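Local coordinates for protein amidase, hydantoinase/carbamoylase family (Paraburkholderia phymatum, PDB 6C0D) that probably hydrolyses N-carbamoyl-L-amino acids as a homodimeric, zinc-binding amidase of the peptidase M20 family, at residues R51-G56 against G104-L109; F222-I227 against A324-C329. One frame throughout, in Å; residues are numbered along the deposited sequence.

Overall arrangement
From the N terminus the chain first closes interaction 1, which sets R51-G56 on helix 45-60 beside G104-L109 on helix 102-117 across a loop of 47 residues that contains the zinc ligands H89 and D100. This contact is complete before interaction 2 opens. There F222-I227, the end of strand 210-227, pairs with A324-C329 after a longer excursion of 96 residues through helices 244-262 and 299-317. The two loops follow in series, neither crossing nor enclosing the other. The centres of the two contacts lie about 44 Å apart on opposite sides of the chain's centre: interaction 1 joins helices in the zinc-binding domain, interaction 2 joins strands in the elongated smaller domain.

Interaction 1 of 2, residues R51-G56 against G104-L109; sequences RRWLAG and GVIYGL
Helix segments R51-G56 and G104-L109 run nearly parallel, their N-to-C directions 20° apart, with L54 opposite I106. The CA atoms of that pair are the nearest at 8.9 Å, and the segment axes stay 12.1 Å from each other at closest approach. At that spacing the backbones do not meet, and the contact is made by the ends of apolar side chains, with no hydrogen bond between the segments. L54 carries the largest share of the buried area. Its CG stands anti to the backbone N (chi1 179°), and its two methyls divide the work. CD2 makes the tightest contact, 3.7 Å from V105 CG1, while CD1 lies 4.0 Å from the same V105 methyl. CD1 also approaches I106 CD1 at 4.2 Å and, more loosely, L109 CD2. Thus one leucine fork spans three residues of the facing helix. V105 presents CG1 to both prongs, and the two side chains cross obliquely; the V105 side chain lies about 9 Å from the bound zinc ion. W53 adds an aromatic border: its CH2 meets I106 CD1 at 4.3 Å, with the methyl at the edge of the indole, near the ring plane. I106 CD1 therefore touches both L54 and W53. The total of 168 Å² buried between the segments is modest, and neighbouring elements complete the packing. Helix 18-30 touches both helices: D24 meets W53 and L109, T27 meets W53 and L25 meets I106. V73 of strand 73-76 packs on L54.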
loop_
_atom_site.group_PDB
_atom_site.type_symbol
_atom_site.label_atom_id
_atom_site.label_comp_id
_atom_site.label_asym_id
_atom_site.label_seq_id
_atom_site.Cartn_x
_atom_site.Cartn_y
_atom_site.Cartn_z
ATOM N N ARG A 51 -31.818 5.012 -23.913
ATOM C CA ARG A 51 -31.935 4.047 -25.001
ATOM C C ARG A 51 -33.257 4.203 -25.738
ATOM O O ARG A 51 -33.306 4.076 -26.965
ATOM C CB ARG A 51 -31.776 2.626 -24.464
ATOM C CG ARG A 51 -30.343 2.339 -24.070
ATOM C CD ARG A 51 -30.026 0.911 -23.569
ATOM N NE ARG A 51 -28.700 1.041 -22.995
ATOM C CZ ARG A 51 -27.560 0.895 -23.663
ATOM N NH1 ARG A 51 -27.548 0.476 -24.930
ATOM N NH2 ARG A 51 -26.417 1.143 -23.040
ATOM N N ARG A 52 -34.341 4.474 -25.010
ATOM C CA ARG A 52 -35.610 4.722 -25.682
ATOM C C ARG A 52 -35.530 5.974 -26.545
ATOM O O ARG A 52 -36.008 5.982 -27.688
ATOM C CB ARG A 52 -36.734 4.828 -24.654
ATOM C CG ARG A 52 -37.044 3.499 -23.994
ATOM C CD ARG A 52 -38.030 3.636 -22.849
ATOM N NE ARG A 52 -38.338 2.323 -22.297
ATOM C CZ ARG A 52 -38.723 2.113 -21.045
ATOM N NH1 ARG A 52 -38.838 3.136 -20.207
ATOM N NH2 ARG A 52 -38.981 0.882 -20.631
ATOM N N TRP A 53 -34.910 7.038 -26.027
ATOM C CA TRP A 53 -34.722 8.238 -26.834
ATOM C C TRP A 53 -33.905 7.922 -28.079
ATOM O O TRP A 53 -34.273 8.303 -29.196
ATOM C CB TRP A 53 -34.047 9.336 -26.009
ATOM C CG TRP A 53 -33.595 10.489 -26.861
ATOM C CD1 TRP A 53 -34.355 11.545 -27.285
ATOM C CD2 TRP A 53 -32.286 10.691 -27.410
ATOM N NE1 TRP A 53 -33.600 12.386 -28.066
ATOM C CE2 TRP A 53 -32.326 11.889 -28.153
ATOM C CE3 TRP A 53 -31.082 9.983 -27.336
ATOM C CZ2 TRP A 53 -31.210 12.390 -28.825
ATOM C CZ3 TRP A 53 -29.969 10.487 -28.001
ATOM C CH2 TRP A 53 -30.044 11.677 -28.737
ATOM N N LEU A 54 -32.802 7.194 -27.902
ATOM C CA LEU A 54 -31.936 6.869 -29.030
ATOM C C LEU A 54 -32.673 6.049 -30.081
ATOM O O LEU A 54 -32.528 6.288 -31.287
ATOM C CB LEU A 54 -30.707 6.115 -28.535
ATOM C CG LEU A 54 -29.739 5.707 -29.630
ATOM C CD1 LEU A 54 -29.150 6.960 -30.295
ATOM C CD2 LEU A 54 -28.651 4.818 -29.045
ATOM N N ALA A 55 -33.459 5.065 -29.649
ATOM C CA ALA A 55 -34.195 4.260 -30.615
ATOM C C ALA A 55 -35.184 5.124 -31.386
ATOM O O ALA A 55 -35.388 4.928 -32.589
ATOM C CB ALA A 55 -34.907 3.108 -29.903
ATOM N N GLY A 56 -35.789 6.105 -30.711
ATOM C CA GLY A 56 -36.679 7.023 -31.403
ATOM C C GLY A 56 -35.959 7.856 -32.446
ATOM O O GLY A 56 -36.487 8.090 -33.538
ATOM N N GLY A 104 -19.269 7.853 -30.732
ATOM C CA GLY A 104 -19.395 6.966 -31.883
ATOM C C GLY A 104 -20.833 6.568 -32.160
ATOM O O GLY A 104 -21.202 6.337 -33.316
ATOM N N VAL A 105 -21.664 6.487 -31.118
ATOM C CA VAL A 105 -23.088 6.201 -31.325
ATOM C C VAL A 105 -23.738 7.318 -32.128
ATOM O O VAL A 105 -24.441 7.070 -33.116
ATOM C CB VAL A 105 -23.812 6.001 -29.978
ATOM C CG1 VAL A 105 -25.315 5.803 -30.223
ATOM C CG2 VAL A 105 -23.231 4.794 -29.221
ATOM N N ILE A 106 -23.530 8.574 -31.697
ATOM C CA ILE A 106 -24.175 9.689 -32.388
ATOM C C ILE A 106 -23.515 9.961 -33.741
ATOM O O ILE A 106 -24.203 10.325 -34.708
ATOM C CB ILE A 106 -24.188 10.936 -31.493
ATOM C CG1 ILE A 106 -24.924 10.640 -30.180
ATOM C CG2 ILE A 106 -24.819 12.130 -32.226
ATOM C CD1 ILE A 106 -26.349 10.107 -30.386
ATOM N N TYR A 107 -22.194 9.777 -33.855
ATOM C CA TYR A 107 -21.592 9.797 -35.190
ATOM C C TYR A 107 -22.300 8.812 -36.113
ATOM O O TYR A 107 -22.628 9.136 -37.257
ATOM C CB TYR A 107 -20.101 9.431 -35.161
ATOM C CG TYR A 107 -19.087 10.519 -34.848
ATOM C CD1 TYR A 107 -19.427 11.667 -34.127
ATOM C CD2 TYR A 107 -17.761 10.362 -35.244
ATOM C CE1 TYR A 107 -18.465 12.634 -33.817
ATOM C CE2 TYR A 107 -16.798 11.312 -34.939
ATOM C CZ TYR A 107 -17.152 12.449 -34.231
ATOM O OH TYR A 107 -16.202 13.401 -33.938
ATOM N N GLY A 108 -22.520 7.585 -35.634
ATOM C CA GLY A 108 -23.175 6.596 -36.479
ATOM C C GLY A 108 -24.540 7.067 -36.943
ATOM O O GLY A 108 -24.879 6.964 -38.122
ATOM N N LEU A 109 -25.324 7.626 -36.025
ATOM C CA LEU A 109 -26.638 8.150 -36.376
ATOM C C LEU A 109 -26.530 9.256 -37.419
ATOM O O LEU A 109 -27.265 9.266 -38.418
ATOM C CB LEU A 109 -27.331 8.665 -35.106
ATOM C CG LEU A 109 -28.745 9.226 -35.185
ATOM C CD1 LEU A 109 -29.705 8.148 -35.677
ATOM C CD2 LEU A 109 -29.165 9.748 -33.784
#

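Interaction 2 of 2, residues F222-I227 against A324-C329; sequences FQLRFI and AELIAC
F222 pairs with A328 and F226 with A324 at the two ends of the antiparallel register within F222-I227 and A324-C329. The hydrogen-bonded pairs Q223-I327 and R225-E325 each contribute two backbone bonds; R225 N to E325 O is the straightest, at 174°. On the face bearing F222, L224 and F226, the L326 fork approaches the F222 ring obliquely, CD1 lying 3.7 Å from F222 CD1. A328 CB comes within 3.9 Å of F222 CE1. In the L224 conformer described, one of two, CD1 lies 3.5 Å from E325 O, between the L326 and A324 side chains. A324 offers only a methyl, 4.0 Å from F226 CE2. On the other face the arrangement depends on one of two R225 conformers: I327 CD1 sits 3.2 Å above the centre of one guanidinium face, and E325 OE1 remains 3.7 Å from R225 NH1, a long salt bridge with the planar groups 77° apart. Helices 244-262 and 299-317 cover the aromatic face. The chemistry is consequently two-sided: apolar packing joins the sheet to its helices, whereas on the reverse E325 could offset the R225 charge only weakly in that conformer, since OE2 also pairs with R323.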
loop_
_atom_site.group_PDB
_atom_site.type_symbol
_atom_site.label_atom_id
_atom_site.label_comp_id
_atom_site.label_asym_id
_atom_site.label_seq_id
_atom_site.Cartn_x
_atom_site.Cartn_y
_atom_site.Cartn_z
ATOM N N PHE A 222 -0.404 -9.163 -13.814
ATOM C CA PHE A 222 0.188 -10.113 -12.885
ATOM C C PHE A 222 0.187 -9.520 -11.488
ATOM O O PHE A 222 0.257 -8.297 -11.315
ATOM C CB PHE A 222 1.637 -10.447 -13.244
ATOM C CG PHE A 222 1.786 -11.211 -14.529
ATOM C CD1 PHE A 222 1.810 -12.597 -14.521
ATOM C CD2 PHE A 222 1.946 -10.542 -15.732
ATOM C CE1 PHE A 222 1.958 -13.309 -15.698
ATOM C CE2 PHE A 222 2.076 -11.255 -16.929
ATOM C CZ PHE A 222 2.096 -12.640 -16.900
ATOM N N GLN A 223 0.125 -10.401 -10.497
ATOM C CA GLN A 223 0.563 -10.062 -9.154
ATOM C C GLN A 223 1.927 -10.686 -8.941
ATOM O O GLN A 223 2.186 -11.817 -9.365
ATOM C CB GLN A 223 -0.383 -10.593 -8.079
ATOM C CG GLN A 223 -1.708 -9.902 -7.956
ATOM C CD GLN A 223 -2.457 -10.381 -6.730
ATOM O OE1 GLN A 223 -1.883 -11.050 -5.866
ATOM N NE2 GLN A 223 -3.737 -10.050 -6.647
ATOM N N LEU A 224 2.802 -9.955 -8.286
ATOM C CA LEU A 224 4.111 -10.473 -7.929
ATOM C C LEU A 224 4.252 -10.358 -6.421
ATOM O O LEU A 224 4.216 -9.245 -5.874
ATOM C CB LEU A 224 5.204 -9.703 -8.656
ATOM C CG LEU A 224 6.619 -10.211 -8.450
ATOM C CD1 LEU A 224 6.776 -11.649 -8.943
ATOM C CD2 LEU A 224 7.495 -9.292 -9.217
ATOM N N ARG A 225 4.371 -11.505 -5.755
ATOM C CA ARG A 225 4.469 -11.589 -4.302
ATOM C C ARG A 225 5.910 -11.832 -3.890
ATOM O O ARG A 225 6.637 -12.567 -4.565
ATOM C CB ARG A 225 3.608 -12.730 -3.751
ATOM C CG ARG A 225 2.111 -12.556 -3.904
ATOM C CD ARG A 225 1.380 -13.757 -3.289
ATOM N NE ARG A 225 -0.071 -13.659 -3.446
ATOM C CZ ARG A 225 -0.900 -14.698 -3.414
ATOM N NH1 ARG A 225 -0.423 -15.922 -3.248
ATOM N NH2 ARG A 225 -2.206 -14.514 -3.571
ATOM N N PHE A 226 6.301 -11.244 -2.761
ATOM C CA PHE A 226 7.629 -11.401 -2.188
ATOM C C PHE A 226 7.461 -11.909 -0.770
ATOM O O PHE A 226 6.682 -11.340 0.002
ATOM C CB PHE A 226 8.394 -10.075 -2.221
ATOM C CG PHE A 226 8.654 -9.616 -3.614
ATOM C CD1 PHE A 226 7.681 -8.908 -4.315
ATOM C CD2 PHE A 226 9.828 -9.969 -4.259
ATOM C CE1 PHE A 226 7.890 -8.510 -5.635
ATOM C CE2 PHE A 226 10.051 -9.578 -5.586
ATOM C CZ PHE A 226 9.074 -8.850 -6.272
ATOM N N ILE A 227 8.140 -13.008 -0.450
ATOM C CA ILE A 227 7.984 -13.655 0.843
ATOM C C ILE A 227 9.328 -13.600 1.535
ATOM O O ILE A 227 10.271 -14.297 1.135
ATOM C CB ILE A 227 7.487 -15.100 0.723
ATOM C CG1 ILE A 227 6.112 -15.158 0.029
ATOM C CG2 ILE A 227 7.386 -15.711 2.107
ATOM C CD1 ILE A 227 6.184 -15.209 -1.485
ATOM N N ALA A 324 10.376 -14.797 -4.644
ATOM C CA ALA A 324 9.424 -14.130 -5.526
ATOM C C ALA A 324 8.447 -15.139 -6.121
ATOM O O ALA A 324 8.812 -16.277 -6.433
ATOM C CB ALA A 324 10.139 -13.389 -6.664
ATOM N N GLU A 325 7.197 -14.709 -6.303
ATOM C CA GLU A 325 6.149 -15.617 -6.755
ATOM C C GLU A 325 5.239 -14.877 -7.724
ATOM O O GLU A 325 4.617 -13.879 -7.349
ATOM C CB GLU A 325 5.354 -16.151 -5.569
ATOM C CG GLU A 325 4.236 -17.090 -5.949
ATOM C CD GLU A 325 3.413 -17.483 -4.742
ATOM O OE1 GLU A 325 2.223 -17.828 -4.920
ATOM O OE2 GLU A 325 3.962 -17.432 -3.616
ATOM N N LEU A 326 5.158 -15.360 -8.960
ATOM C CA LEU A 326 4.416 -14.677 -10.016
ATOM C C LEU A 326 3.055 -15.335 -10.191
ATOM O O LEU A 326 2.973 -16.563 -10.327
ATOM C CB LEU A 326 5.200 -14.730 -11.327
ATOM C CG LEU A 326 4.639 -13.985 -12.536
ATOM C CD1 LEU A 326 4.733 -12.497 -12.330
ATOM C CD2 LEU A 326 5.396 -14.416 -13.781
ATOM N N ILE A 327 1.997 -14.524 -10.217
ATOM C CA ILE A 327 0.630 -15.027 -10.348
ATOM C C ILE A 327 -0.030 -14.342 -11.534
ATOM O O ILE A 327 -0.194 -13.116 -11.536
ATOM C CB ILE A 327 -0.193 -14.791 -9.073
ATOM C CG1 ILE A 327 0.532 -15.409 -7.875
ATOM C CG2 ILE A 327 -1.574 -15.394 -9.228
ATOM C CD1 ILE A 327 0.136 -14.806 -6.580
ATOM N N ALA A 328 -0.412 -15.123 -12.537
ATOM C CA ALA A 328 -1.113 -14.544 -13.680
ATOM C C ALA A 328 -2.545 -14.201 -13.285
ATOM O O ALA A 328 -3.195 -14.944 -12.550
ATOM C CB ALA A 328 -1.117 -15.519 -14.863
ATOM N N CYS A 329 -3.025 -13.053 -13.745
ATOM C CA CYS A 329 -4.412 -12.672 -13.526
ATOM C C CYS A 329 -5.264 -13.091 -14.710
ATOM O O CYS A 329 -4.811 -13.087 -15.858
ATOM C CB CYS A 329 -4.542 -11.164 -13.328
ATOM S SG CYS A 329 -3.607 -10.605 -11.929
#